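Local coordinates for uncharacterized protein (Bacteroides eggerthii, PDB 4FTD) that is of unknown function but joins an immunoglobulin-like domain to a six-bladed beta-propeller and may take part in carbohydrate metabolism, at residues T138-Y143 and L149-P154; H160-L165 and Y190-G195; N199-L204 and S277-V282; S213-Y218 and I261-N266; I217-T222 and N226-A231. All coordinates share one frame; numbering follows the deposited sequence.

Overall arrangement
Contacts 1 and 5 are antiparallel hairpins within single four-stranded sheets, held by backbone hydrogen bonds, with a beta bulge and water-linked carboxylates in contact 5; contacts 2, 3 and 4 join neighbouring sheets of the propeller through side chains. Contacts 1, 2 and 4 are buried; contacts 3 and 5 are partly buried, and their centres lie about 8 Å apart. Chemistry follows place: 213-218 and 261-266 meet through phenylalanine and isoleucine alone, 160-165 and 190-195 through a proline and a threonine on a tyrosine, and 199-204 and 277-282 through histidines, an asparagine and a tyrosine hydroxyl. Contacts 4 and 5 share Ile217 and Tyr218. Strand 163-166 of contact 2 lies beside strand 147-152 of contact 1.

Contact 1: residues T138-Y143 and L149-P154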
# COMPACT_ATOMS: atom_id res chain seq x y z
N THR A 138 20.60 10.98 -7.59
CA THR A 138 19.47 10.09 -7.89
C THR A 138 18.33 10.55 -7.00
O THR A 138 18.44 10.52 -5.79
CB THR A 138 19.77 8.61 -7.53
OG1 THR A 138 20.87 8.12 -8.29
CG2 THR A 138 18.53 7.72 -7.77
N ARG A 139 17.24 10.98 -7.62
CA ARG A 139 16.07 11.55 -6.90
C ARG A 139 14.78 10.80 -7.14
O ARG A 139 13.71 11.17 -6.65
CB ARG A 139 15.90 13.01 -7.30
CG ARG A 139 17.11 13.82 -6.95
CD ARG A 139 16.93 15.31 -7.21
NE ARG A 139 18.22 15.96 -6.93
CZ ARG A 139 18.39 17.28 -6.90
NH1 ARG A 139 17.39 18.09 -7.10
NH2 ARG A 139 19.58 17.80 -6.69
N CYS A 140 14.87 9.69 -7.84
CA CYS A 140 13.70 8.93 -8.18
C CYS A 140 13.99 7.46 -8.44
O CYS A 140 14.94 7.13 -9.11
CB CYS A 140 13.11 9.49 -9.45
SG CYS A 140 11.45 8.91 -9.93
N ALA A 141 13.08 6.63 -7.95
CA ALA A 141 13.03 5.21 -8.20
C ALA A 141 11.56 4.81 -8.32
O ALA A 141 10.68 5.47 -7.76
CB ALA A 141 13.77 4.41 -7.08
N SER A 142 11.28 3.77 -9.09
CA SER A 142 9.94 3.28 -9.30
C SER A 142 9.99 1.72 -9.34
O SER A 142 11.04 1.14 -9.49
CB SER A 142 9.38 3.87 -10.60
OG SER A 142 8.05 3.43 -10.88
N TYR A 143 8.85 1.09 -9.14
CA TYR A 143 8.74 -0.37 -8.98
C TYR A 143 7.45 -0.86 -9.58
O TYR A 143 6.46 -0.19 -9.48
CB TYR A 143 8.81 -0.71 -7.51
CG TYR A 143 8.25 -2.06 -7.06
CD1 TYR A 143 6.91 -2.17 -6.64
CD2 TYR A 143 9.06 -3.17 -6.93
CE1 TYR A 143 6.40 -3.36 -6.17
CE2 TYR A 143 8.54 -4.37 -6.42
CZ TYR A 143 7.21 -4.44 -6.06
OH TYR A 143 6.68 -5.58 -5.60
N LEU A 149 13.30 0.61 -11.08
CA LEU A 149 13.96 1.61 -11.92
C LEU A 149 14.64 2.60 -10.99
O LEU A 149 14.01 3.09 -10.05
CB LEU A 149 12.93 2.33 -12.79
CG LEU A 149 13.32 3.67 -13.48
CD1 LEU A 149 14.41 3.38 -14.53
CD2 LEU A 149 12.09 4.39 -14.06
N VAL A 150 15.94 2.86 -11.22
CA VAL A 150 16.72 3.82 -10.47
C VAL A 150 17.15 4.90 -11.45
O VAL A 150 17.80 4.59 -12.45
CB VAL A 150 17.95 3.19 -9.83
CG1 VAL A 150 18.68 4.27 -9.06
CG2 VAL A 150 17.50 2.02 -8.94
N VAL A 151 16.70 6.16 -11.23
CA VAL A 151 16.94 7.23 -12.21
C VAL A 151 18.21 7.93 -11.74
O VAL A 151 18.19 9.04 -11.23
CB VAL A 151 15.75 8.19 -12.39
CG1 VAL A 151 16.06 9.19 -13.52
CG2 VAL A 151 14.48 7.40 -12.64
N SER A 152 19.33 7.25 -11.91
CA SER A 152 20.60 7.78 -11.47
C SER A 152 21.28 8.63 -12.55
O SER A 152 21.32 8.27 -13.70
CB SER A 152 21.55 6.64 -11.07
OG SER A 152 21.66 5.69 -12.09
N ARG A 153 21.70 9.82 -12.15
CA ARG A 153 22.55 10.65 -12.99
C ARG A 153 23.99 10.25 -12.59
O ARG A 153 24.27 10.02 -11.42
CB ARG A 153 22.33 12.13 -12.71
CG ARG A 153 21.04 12.68 -13.31
CD ARG A 153 21.01 14.18 -13.12
NE ARG A 153 20.68 14.45 -11.73
CZ ARG A 153 21.21 15.40 -10.94
NH1 ARG A 153 22.17 16.21 -11.36
NH2 ARG A 153 20.78 15.50 -9.69
N PRO A 154 24.88 10.15 -13.57
CA PRO A 154 26.20 9.60 -13.30
C PRO A 154 27.07 10.52 -12.43
O PRO A 154 27.24 11.67 -12.75
CB PRO A 154 26.81 9.41 -14.67
CG PRO A 154 25.99 10.23 -15.62
CD PRO A 154 24.64 10.38 -15.00
O HOH W 1 23.46 8.86 -9.03
O HOH W 2 17.02 11.30 -10.42
O HOH W 3 22.09 16.97 -7.75
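Cys140 and Val151 meet through both backbone and side chain: Val151 N donates to Cys140 O at 2.9 Å, and Cys140 CB lies 4.1 Å from Val151 CG2. Two further bonds close the hydrogen-bonded pair Ser142-Leu149, with Ser142 N to Leu149 O at 3.0 Å and Leu149 N returning to Ser142 O at 2.8 Å. In Thr138, a chi1 of -61° sets OG1 beside the backbone N and leaves CG2 anti to it, facing Val150 CG1 at 3.7 Å; the two side chains cross at about a right angle. The strands are the two arms of an antiparallel beta hairpin, their axes at 165°, in a four-stranded sheet consistent with one propeller blade. Toward the far end Val151 centres an inverse gamma turn, and a water that accepts from Arg139 N probably bridges to Val151 O. The guanidinium planes of Arg139 and Arg153 are turned 81° to each other, with Arg139 NE 3.8 Å from Arg153 NH2; one water accepts from Arg153 NH2 and, weakly, from Arg139 NH2. Arg139 NE is bonded to Asn136 O, and Arg153 makes a cation-pi contact with Tyr190. Farther out, Asp415 accepts from Ser142 OG, and Thr138 OG1 pairs with Asp132 O.

Contact 2: residues H160-L165 and Y190-G195; sequences HTPHLL and YDYNMG
Pro162 lays the edge of its pyrrolidine ring over one face of the Tyr192 ring, and this is the tight part of the contact. Pro162 CG stands 3.6 Å from the ring centroid and 21° off the normal, a CH-pi contact displaced toward the rim, with its closest approach of 3.4 Å to Tyr192 CE1. Pro162 CD continues the cover outward, lying 3.4 Å from both Tyr192 CZ and Tyr192 OH. Proline and tyrosine reach toward each other from their two chains, and the Tyr192 chi1 of 30°, well away from a staggered value, brings its ring beneath the proline. The loop leading into strand 163-166 of one four-stranded antiparallel sheet thus rests on strand 190-198 of the next, so the contact joins two successive sheets of the beta-propeller, near the place where the chain turns a corner at Asp191. Leu204 of strand 201-207 touches both Pro162 and Tyr192 and so extends the apolar patch. The looser side is at Thr161, which is partly exposed and whose CG2 comes only to 3.7 Å from Tyr192 OH. Behind the proline, His163 ND1 donates to Thr161 O at 2.9 Å, the oxygen lying near the imidazole plane; this ties the chain across Pro162. At its other nitrogen, His163 NE2 is hydrogen-bonded to Tyr130 OH.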
# COMPACT_ATOMS: atom_id res chain seq x y z
N HIS A 160 26.87 5.74 -12.75
CA HIS A 160 25.69 4.96 -13.25
C HIS A 160 24.69 5.88 -13.93
O HIS A 160 24.35 6.93 -13.40
CB HIS A 160 24.94 4.23 -12.10
CG HIS A 160 25.68 3.07 -11.51
ND1 HIS A 160 25.34 2.49 -10.31
CD2 HIS A 160 26.75 2.37 -11.98
CE1 HIS A 160 26.18 1.49 -10.05
NE2 HIS A 160 27.05 1.41 -11.04
N THR A 161 24.29 5.49 -15.13
CA THR A 161 23.14 6.11 -15.84
C THR A 161 21.88 5.31 -15.43
O THR A 161 21.95 4.32 -14.70
CB THR A 161 23.43 6.15 -17.35
OG1 THR A 161 23.73 4.83 -17.76
CG2 THR A 161 24.65 7.09 -17.70
N PRO A 162 20.67 5.78 -15.83
CA PRO A 162 19.44 5.13 -15.36
C PRO A 162 19.36 3.64 -15.69
O PRO A 162 19.76 3.21 -16.78
CB PRO A 162 18.34 5.94 -16.05
CG PRO A 162 18.98 7.31 -16.24
CD PRO A 162 20.42 7.00 -16.58
N HIS A 163 18.89 2.87 -14.72
CA HIS A 163 18.93 1.46 -14.83
C HIS A 163 17.82 0.76 -14.09
O HIS A 163 17.15 1.34 -13.28
CB HIS A 163 20.29 0.94 -14.34
CG HIS A 163 20.62 1.32 -12.93
ND1 HIS A 163 21.07 2.58 -12.60
CD2 HIS A 163 20.62 0.59 -11.77
CE1 HIS A 163 21.35 2.61 -11.29
NE2 HIS A 163 21.05 1.42 -10.76
N LEU A 164 17.62 -0.49 -14.47
CA LEU A 164 16.68 -1.41 -13.84
C LEU A 164 17.45 -2.44 -13.00
O LEU A 164 18.60 -2.76 -13.28
CB LEU A 164 15.83 -2.11 -14.90
CG LEU A 164 15.01 -1.24 -15.84
CD1 LEU A 164 14.37 -2.10 -16.92
CD2 LEU A 164 13.97 -0.45 -15.10
N LEU A 165 16.78 -2.92 -11.97
CA LEU A 165 17.25 -3.99 -11.12
C LEU A 165 16.10 -5.00 -11.12
O LEU A 165 14.97 -4.66 -10.83
CB LEU A 165 17.49 -3.42 -9.73
CG LEU A 165 18.53 -2.30 -9.52
CD1 LEU A 165 18.39 -1.70 -8.13
CD2 LEU A 165 19.95 -2.85 -9.69
N TYR A 190 19.01 19.12 -16.29
CA TYR A 190 19.42 17.73 -16.07
C TYR A 190 18.85 16.94 -17.21
O TYR A 190 17.72 17.17 -17.67
CB TYR A 190 18.93 17.07 -14.77
CG TYR A 190 19.20 17.80 -13.45
CD1 TYR A 190 20.21 18.72 -13.30
CD2 TYR A 190 18.47 17.44 -12.28
CE1 TYR A 190 20.44 19.36 -12.08
CE2 TYR A 190 18.71 18.07 -11.05
CZ TYR A 190 19.70 19.03 -10.96
OH TYR A 190 19.95 19.71 -9.76
N ASP A 191 19.63 16.00 -17.72
CA ASP A 191 19.15 15.17 -18.83
C ASP A 191 17.93 14.31 -18.44
O ASP A 191 17.14 13.94 -19.26
CB ASP A 191 20.25 14.23 -19.25
CG ASP A 191 21.44 14.93 -19.93
OD1 ASP A 191 21.29 16.03 -20.48
OD2 ASP A 191 22.51 14.32 -19.91
N TYR A 192 17.92 13.87 -17.19
CA TYR A 192 16.83 13.12 -16.60
C TYR A 192 16.85 13.36 -15.07
O TYR A 192 17.88 13.70 -14.49
CB TYR A 192 16.83 11.65 -16.95
CG TYR A 192 18.21 11.11 -17.19
CD1 TYR A 192 19.03 10.80 -16.11
CD2 TYR A 192 18.70 10.95 -18.47
CE1 TYR A 192 20.33 10.39 -16.31
CE2 TYR A 192 20.02 10.50 -18.69
CZ TYR A 192 20.81 10.23 -17.60
OH TYR A 192 22.07 9.80 -17.71
N ASN A 193 15.70 13.17 -14.48
CA ASN A 193 15.47 13.44 -13.07
C ASN A 193 14.37 12.58 -12.52
O ASN A 193 14.64 11.74 -11.68
CB ASN A 193 15.19 14.91 -12.87
CG ASN A 193 15.28 15.33 -11.39
OD1 ASN A 193 16.23 14.95 -10.71
ND2 ASN A 193 14.32 16.14 -10.90
N MSE A 194 13.13 12.72 -13.00
CA MSE A 194 12.02 11.83 -12.54
C MSE A 194 11.80 10.74 -13.58
O MSE A 194 12.26 10.85 -14.69
CB MSE A 194 10.72 12.62 -12.38
CG MSE A 194 10.81 13.68 -11.34
SE MSE A 194 10.99 12.86 -9.51
CE MSE A 194 12.81 13.40 -8.95
N GLY A 195 11.07 9.70 -13.21
CA GLY A 195 10.65 8.70 -14.19
C GLY A 195 9.69 7.73 -13.52
O GLY A 195 9.41 7.87 -12.33

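Contact 3: residues N199-L204 and S277-V282; sequences NGHVYL and SGHKTV
His279 reaches from its loop toward Asn199, His201 and Tyr203, and its side chain can be followed outward. CB lies 3.9 Å from Tyr203 OH, beside the stronger link at the backbone, where Tyr203 OH donates to His279 O at 2.6 Å. That hydroxyl approaches in the carbonyl plane, on a lone pair, with a C=O...donor angle of 130°. Beyond CB, CG is anti to the carbonyl carbon (chi1 -52°), which turns the imidazole toward 199-204. CD2 then meets two partners, His201 NE2 at 3.7 Å and Asn199 ND2 at 3.8 Å. The His201 ring presents its edge toward the His279 face in an offset edge-to-face pair, centroids 5.2 Å apart and planes at 82°. Strand 201-207 lies in one four-stranded sheet, while 277-282 spans the turn between strands 270-277 and 281-291 of the following sheet, so the loop rests on the neighbouring sheet of the propeller. At the tip, NE2 of His279 lies 4.0 Å from Asn199 ND2, whose amide plane is nearly perpendicular to the imidazole. Two of these groups have second partners: Asn199 ND2 is bonded to Asp254 O and His201 ND1 to Glu221 O. Tyr219 touches His279 as well, and its ring meets Tyr203 edge-to-face.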
# COMPACT_ATOMS: atom_id res chain seq x y z
N ASN A 199 3.09 -0.12 -17.03
CA ASN A 199 2.68 -1.05 -18.09
C ASN A 199 3.84 -1.78 -18.69
O ASN A 199 3.83 -2.13 -19.85
CB ASN A 199 1.85 -0.31 -19.19
CG ASN A 199 0.58 0.35 -18.65
OD1 ASN A 199 -0.11 -0.22 -17.81
ND2 ASN A 199 0.27 1.55 -19.15
N GLY A 200 4.89 -2.01 -17.92
CA GLY A 200 6.09 -2.62 -18.47
C GLY A 200 7.01 -1.69 -19.28
O GLY A 200 7.98 -2.16 -19.86
N HIS A 201 6.67 -0.40 -19.36
CA HIS A 201 7.47 0.58 -20.08
C HIS A 201 8.19 1.49 -19.10
O HIS A 201 7.75 1.67 -17.98
CB HIS A 201 6.54 1.47 -20.92
CG HIS A 201 5.54 0.71 -21.72
ND1 HIS A 201 5.90 -0.32 -22.57
CD2 HIS A 201 4.20 0.78 -21.76
CE1 HIS A 201 4.82 -0.84 -23.11
NE2 HIS A 201 3.77 -0.18 -22.65
N VAL A 202 9.28 2.10 -19.56
CA VAL A 202 9.98 3.10 -18.80
C VAL A 202 9.70 4.49 -19.39
O VAL A 202 9.71 4.69 -20.61
CB VAL A 202 11.48 2.84 -18.77
CG1 VAL A 202 12.18 3.93 -17.95
CG2 VAL A 202 11.73 1.44 -18.22
N TYR A 203 9.43 5.43 -18.49
CA TYR A 203 9.33 6.83 -18.81
C TYR A 203 10.37 7.59 -18.01
O TYR A 203 10.47 7.35 -16.81
CB TYR A 203 7.99 7.37 -18.38
CG TYR A 203 6.81 6.83 -19.17
CD1 TYR A 203 6.25 5.58 -18.86
CD2 TYR A 203 6.29 7.54 -20.22
CE1 TYR A 203 5.18 5.07 -19.61
CE2 TYR A 203 5.22 7.06 -20.93
CZ TYR A 203 4.66 5.83 -20.62
OH TYR A 203 3.64 5.30 -21.38
N LEU A 204 11.08 8.52 -18.64
CA LEU A 204 11.92 9.46 -17.92
C LEU A 204 11.61 10.88 -18.40
O LEU A 204 11.27 11.09 -19.54
CB LEU A 204 13.41 9.18 -18.14
CG LEU A 204 14.08 7.86 -17.69
CD1 LEU A 204 15.56 7.95 -17.95
CD2 LEU A 204 13.81 7.56 -16.24
N SER A 277 -1.79 9.72 -24.39
CA SER A 277 -2.68 8.69 -24.91
C SER A 277 -1.89 7.67 -25.71
O SER A 277 -0.83 7.96 -26.28
CB SER A 277 -3.77 9.28 -25.82
OG SER A 277 -3.17 10.00 -26.87
N GLY A 278 -2.43 6.46 -25.75
CA GLY A 278 -1.81 5.35 -26.46
C GLY A 278 -0.38 5.12 -26.02
O GLY A 278 0.43 4.75 -26.83
N HIS A 279 -0.07 5.36 -24.75
CA HIS A 279 1.24 5.14 -24.15
C HIS A 279 2.34 6.13 -24.55
O HIS A 279 3.22 6.35 -23.76
CB HIS A 279 1.81 3.73 -24.39
CG HIS A 279 0.88 2.62 -24.02
ND1 HIS A 279 -0.02 2.10 -24.92
CD2 HIS A 279 0.75 1.89 -22.89
CE1 HIS A 279 -0.68 1.11 -24.35
NE2 HIS A 279 -0.25 0.97 -23.11
N LYS A 280 2.33 6.64 -25.78
CA LYS A 280 3.44 7.41 -26.32
C LYS A 280 3.09 8.75 -26.88
O LYS A 280 4.00 9.45 -27.31
CB LYS A 280 4.02 6.66 -27.52
CG LYS A 280 4.54 5.29 -27.23
CD LYS A 280 4.69 4.50 -28.51
CE LYS A 280 5.87 4.94 -29.31
NZ LYS A 280 5.96 4.07 -30.53
N THR A 281 1.81 9.10 -26.98
CA THR A 281 1.43 10.34 -27.67
C THR A 281 1.10 11.41 -26.64
O THR A 281 0.10 11.29 -25.95
CB THR A 281 0.19 10.11 -28.57
OG1 THR A 281 0.49 9.06 -29.49
CG2 THR A 281 -0.17 11.35 -29.38
N VAL A 282 1.93 12.45 -26.57
CA VAL A 282 1.76 13.57 -25.63
C VAL A 282 1.02 14.69 -26.40
O VAL A 282 1.54 15.22 -27.37
CB VAL A 282 3.11 14.02 -25.06
CG1 VAL A 282 3.00 15.27 -24.22
CG2 VAL A 282 3.73 12.88 -24.23

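Contact 4: residues S213-Y218 and I261-N266; sequences SPFKIY and IFFGDN
Ile261 opens the second segment by meeting Ile217 tip to tip, their CD1 atoms 4.1 Å apart. Its CG2 has another role, lying 3.3 Å above the plane of the Phe263 ring, offset toward the rim. Phe263, two residues on, carries the main contact: Phe215 drives its edge into the opposite face, with Phe215 CZ 3.4 Å above the plane over the ring centre and 3.4 Å from Phe263 CG. The planes are at 68° and the centroids 4.6 Å apart, an edge-to-face pair. The Phe215 torsion, CG anti to the backbone N (chi1 -171°), carries its ring across to that face. These strands belong to adjacent four-stranded sheets of the propeller; their axes come no closer than 11.9 Å, so side chains alone span the gap. The far rim of the Phe263 ring also takes Ile217, whose CD1 is 4.0 Å from Phe263 CZ, near the ring plane. Ala249 and Val274 also touch the Phe263 side chain.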
# COMPACT_ATOMS: atom_id res chain seq x y z
N SER A 213 14.97 25.99 -21.50
CA SER A 213 15.58 24.66 -21.26
C SER A 213 14.62 23.53 -21.73
O SER A 213 13.49 23.47 -21.25
CB SER A 213 15.85 24.55 -19.77
OG SER A 213 16.44 23.31 -19.47
N PRO A 214 15.08 22.62 -22.62
CA PRO A 214 14.19 21.55 -23.09
C PRO A 214 13.58 20.72 -21.94
O PRO A 214 14.29 20.30 -21.02
CB PRO A 214 15.09 20.69 -23.96
CG PRO A 214 16.17 21.62 -24.44
CD PRO A 214 16.41 22.52 -23.26
N PHE A 215 12.27 20.56 -21.98
CA PHE A 215 11.55 19.73 -21.07
C PHE A 215 11.08 18.49 -21.82
O PHE A 215 10.06 18.51 -22.46
CB PHE A 215 10.42 20.53 -20.41
CG PHE A 215 9.74 19.82 -19.26
CD1 PHE A 215 10.45 19.09 -18.30
CD2 PHE A 215 8.37 20.04 -19.02
CE1 PHE A 215 9.82 18.47 -17.23
CE2 PHE A 215 7.74 19.43 -17.94
CZ PHE A 215 8.46 18.67 -17.04
N LYS A 216 11.88 17.43 -21.72
CA LYS A 216 11.75 16.27 -22.57
C LYS A 216 11.26 15.09 -21.79
O LYS A 216 11.53 15.01 -20.58
CB LYS A 216 13.09 15.99 -23.24
CG LYS A 216 13.57 17.16 -24.11
CD LYS A 216 14.92 16.92 -24.74
CE LYS A 216 14.79 15.96 -25.88
NZ LYS A 216 16.14 15.65 -26.40
N ILE A 217 10.47 14.26 -22.45
CA ILE A 217 9.95 13.00 -21.92
C ILE A 217 10.36 11.91 -22.91
O ILE A 217 10.18 12.05 -24.14
CB ILE A 217 8.43 12.99 -21.75
CG1 ILE A 217 7.98 14.23 -20.93
CG2 ILE A 217 7.94 11.71 -21.11
CD1 ILE A 217 6.48 14.39 -20.81
N TYR A 218 10.94 10.88 -22.34
CA TYR A 218 11.44 9.74 -23.05
C TYR A 218 10.70 8.46 -22.64
O TYR A 218 10.25 8.32 -21.48
CB TYR A 218 12.90 9.56 -22.70
CG TYR A 218 13.78 10.76 -23.06
CD1 TYR A 218 13.97 11.79 -22.16
CD2 TYR A 218 14.43 10.83 -24.31
CE1 TYR A 218 14.82 12.86 -22.44
CE2 TYR A 218 15.27 11.89 -24.62
CZ TYR A 218 15.45 12.92 -23.69
OH TYR A 218 16.30 13.93 -23.95
N ILE A 261 0.37 13.39 -16.97
CA ILE A 261 1.53 13.53 -16.14
C ILE A 261 1.44 14.96 -15.52
O ILE A 261 1.28 15.97 -16.22
CB ILE A 261 2.82 13.36 -16.91
CG1 ILE A 261 2.78 12.08 -17.77
CG2 ILE A 261 4.01 13.33 -15.90
CD1 ILE A 261 3.76 12.02 -18.93
N PHE A 262 1.56 15.04 -14.21
CA PHE A 262 1.55 16.31 -13.51
C PHE A 262 2.98 16.68 -13.12
O PHE A 262 3.65 15.90 -12.44
CB PHE A 262 0.71 16.22 -12.25
CG PHE A 262 -0.77 16.01 -12.49
CD1 PHE A 262 -1.32 14.74 -12.56
CD2 PHE A 262 -1.62 17.10 -12.56
CE1 PHE A 262 -2.67 14.56 -12.73
CE2 PHE A 262 -2.98 16.92 -12.79
CZ PHE A 262 -3.49 15.64 -12.86
N PHE A 263 3.37 17.91 -13.45
CA PHE A 263 4.72 18.40 -13.16
C PHE A 263 4.61 19.72 -12.43
O PHE A 263 4.23 20.74 -13.03
CB PHE A 263 5.50 18.63 -14.42
CG PHE A 263 5.81 17.40 -15.24
CD1 PHE A 263 6.79 16.51 -14.85
CD2 PHE A 263 5.17 17.21 -16.45
CE1 PHE A 263 7.15 15.45 -15.69
CE2 PHE A 263 5.52 16.21 -17.29
CZ PHE A 263 6.51 15.32 -16.93
N GLY A 264 4.93 19.74 -11.15
CA GLY A 264 4.87 21.02 -10.39
C GLY A 264 6.11 21.87 -10.61
O GLY A 264 7.20 21.35 -10.66
N ASP A 265 5.96 23.18 -10.69
CA ASP A 265 7.13 24.05 -10.85
C ASP A 265 7.89 24.11 -9.53
O ASP A 265 7.33 23.81 -8.45
CB ASP A 265 6.81 25.44 -11.44
CG ASP A 265 6.04 26.37 -10.52
OD1 ASP A 265 5.24 25.90 -9.72
OD2 ASP A 265 6.18 27.61 -10.66
N ASN A 266 9.17 24.48 -9.63
CA ASN A 266 10.03 24.52 -8.47
C ASN A 266 9.47 25.50 -7.42
O ASN A 266 9.45 25.18 -6.24
CB ASN A 266 11.45 24.88 -8.85
CG ASN A 266 12.36 24.90 -7.65
OD1 ASN A 266 12.51 25.92 -7.02
ND2 ASN A 266 12.95 23.78 -7.34

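Contact 5: residues I217-T222 and N226-A231; sequences IYYWET and NPEVIA
Tyr219 and Glu228 form a hydrogen-bonded pair of this antiparallel hairpin: Tyr219 N donates to Glu228 O at 2.9 Å and Glu228 N to Tyr219 O at 2.8 Å. At the other end Ile217 O accepts from Ile230 N at 2.8 Å and from Ala231 N at 3.2 Å, the mark of a classic beta bulge. Apolar contacts add to these bonds. Trp220 takes Pro227 over one face, CA standing 4.0 Å from the five-membered ring centroid in a CH-pi contact. Ile230 CG2 lies 3.8 Å from Tyr219 CB, and Ile217 CD1 packs on Ala231 CB. Among the polar ends, Glu228 OE2 sits at the Tyr219 ring edge, the carboxylate and ring planes at 87°, while Tyr219 OH donates to Glu221 OE1 at 2.9 Å. A water donates to both carboxylates, and Lys280 forms a salt bridge with Glu228. With Glu221 OE1 4.9 Å from Glu228 OE2, that water and Lys280 probably offset the repulsion between the two acids.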
# COMPACT_ATOMS: atom_id res chain seq x y z
N ILE A 217 10.47 14.26 -22.45
CA ILE A 217 9.95 13.00 -21.92
C ILE A 217 10.36 11.91 -22.91
O ILE A 217 10.18 12.05 -24.14
CB ILE A 217 8.43 12.99 -21.75
CG1 ILE A 217 7.98 14.23 -20.93
CG2 ILE A 217 7.94 11.71 -21.11
CD1 ILE A 217 6.48 14.39 -20.81
N TYR A 218 10.94 10.88 -22.34
CA TYR A 218 11.44 9.74 -23.05
C TYR A 218 10.70 8.46 -22.64
O TYR A 218 10.25 8.32 -21.48
CB TYR A 218 12.90 9.56 -22.70
CG TYR A 218 13.78 10.76 -23.06
CD1 TYR A 218 13.97 11.79 -22.16
CD2 TYR A 218 14.43 10.83 -24.31
CE1 TYR A 218 14.82 12.86 -22.44
CE2 TYR A 218 15.27 11.89 -24.62
CZ TYR A 218 15.45 12.92 -23.69
OH TYR A 218 16.30 13.93 -23.95
N TYR A 219 10.68 7.50 -23.58
CA TYR A 219 9.95 6.26 -23.46
C TYR A 219 10.77 5.07 -23.95
O TYR A 219 11.39 5.15 -25.03
CB TYR A 219 8.67 6.38 -24.32
CG TYR A 219 7.80 5.12 -24.45
CD1 TYR A 219 6.80 4.84 -23.53
CD2 TYR A 219 7.90 4.29 -25.56
CE1 TYR A 219 5.98 3.74 -23.68
CE2 TYR A 219 7.09 3.17 -25.69
CZ TYR A 219 6.13 2.91 -24.74
OH TYR A 219 5.31 1.81 -24.85
N TRP A 220 10.74 3.98 -23.18
CA TRP A 220 11.32 2.71 -23.55
C TRP A 220 10.22 1.68 -23.54
O TRP A 220 9.58 1.44 -22.49
CB TRP A 220 12.39 2.27 -22.53
CG TRP A 220 13.66 3.01 -22.66
CD1 TRP A 220 14.82 2.55 -23.24
CD2 TRP A 220 13.95 4.30 -22.16
NE1 TRP A 220 15.79 3.51 -23.18
CE2 TRP A 220 15.29 4.60 -22.50
CE3 TRP A 220 13.19 5.28 -21.48
CZ2 TRP A 220 15.89 5.80 -22.17
CZ3 TRP A 220 13.81 6.47 -21.14
CH2 TRP A 220 15.13 6.72 -21.49
N GLU A 221 9.98 1.07 -24.69
CA GLU A 221 8.94 0.04 -24.82
C GLU A 221 9.24 -1.15 -23.92
O GLU A 221 8.38 -1.64 -23.20
CB GLU A 221 8.88 -0.42 -26.29
CG GLU A 221 7.85 -1.50 -26.62
CD GLU A 221 6.41 -1.01 -26.66
OE1 GLU A 221 6.15 0.17 -27.03
OE2 GLU A 221 5.52 -1.83 -26.34
N THR A 222 10.49 -1.59 -23.98
CA THR A 222 11.01 -2.66 -23.17
C THR A 222 12.39 -2.21 -22.63
O THR A 222 12.98 -1.28 -23.17
CB THR A 222 11.28 -3.95 -24.00
OG1 THR A 222 12.47 -3.79 -24.77
CG2 THR A 222 10.11 -4.31 -24.95
N ASN A 226 15.53 0.92 -27.88
CA ASN A 226 16.07 2.26 -28.09
C ASN A 226 15.14 3.23 -27.39
O ASN A 226 13.92 2.98 -27.35
CB ASN A 226 16.10 2.66 -29.56
CG ASN A 226 16.89 1.68 -30.42
OD1 ASN A 226 17.88 1.12 -30.00
ND2 ASN A 226 16.45 1.49 -31.63
N PRO A 227 15.67 4.34 -26.87
CA PRO A 227 14.84 5.35 -26.28
C PRO A 227 14.01 6.07 -27.39
O PRO A 227 14.51 6.22 -28.48
CB PRO A 227 15.87 6.33 -25.70
CG PRO A 227 17.06 6.20 -26.59
CD PRO A 227 17.10 4.73 -26.88
N GLU A 228 12.80 6.52 -27.09
CA GLU A 228 12.02 7.37 -27.98
C GLU A 228 11.72 8.68 -27.28
O GLU A 228 11.28 8.68 -26.14
CB GLU A 228 10.70 6.69 -28.34
CG GLU A 228 10.88 5.36 -29.05
CD GLU A 228 9.57 4.61 -29.28
OE1 GLU A 228 8.70 5.20 -29.97
OE2 GLU A 228 9.41 3.45 -28.79
N VAL A 229 11.99 9.80 -27.94
CA VAL A 229 11.59 11.09 -27.41
C VAL A 229 10.09 11.19 -27.74
O VAL A 229 9.73 11.14 -28.91
CB VAL A 229 12.33 12.26 -28.05
CG1 VAL A 229 12.03 13.51 -27.24
CG2 VAL A 229 13.83 11.95 -28.19
N ILE A 230 9.25 11.31 -26.72
CA ILE A 230 7.80 11.47 -26.89
C ILE A 230 7.31 12.89 -26.59
O ILE A 230 6.20 13.22 -26.92
CB ILE A 230 6.96 10.38 -26.13
CG1 ILE A 230 7.11 10.45 -24.62
CG2 ILE A 230 7.35 9.01 -26.67
CD1 ILE A 230 6.11 9.59 -23.84
N ALA A 231 8.15 13.73 -25.99
CA ALA A 231 7.83 15.16 -25.80
C ALA A 231 9.08 15.95 -25.71
O ALA A 231 10.11 15.48 -25.19
CB ALA A 231 7.01 15.38 -24.54
O HOH W 4 11.13 2.34 -26.98
O HOH W 5 7.39 1.57 -29.14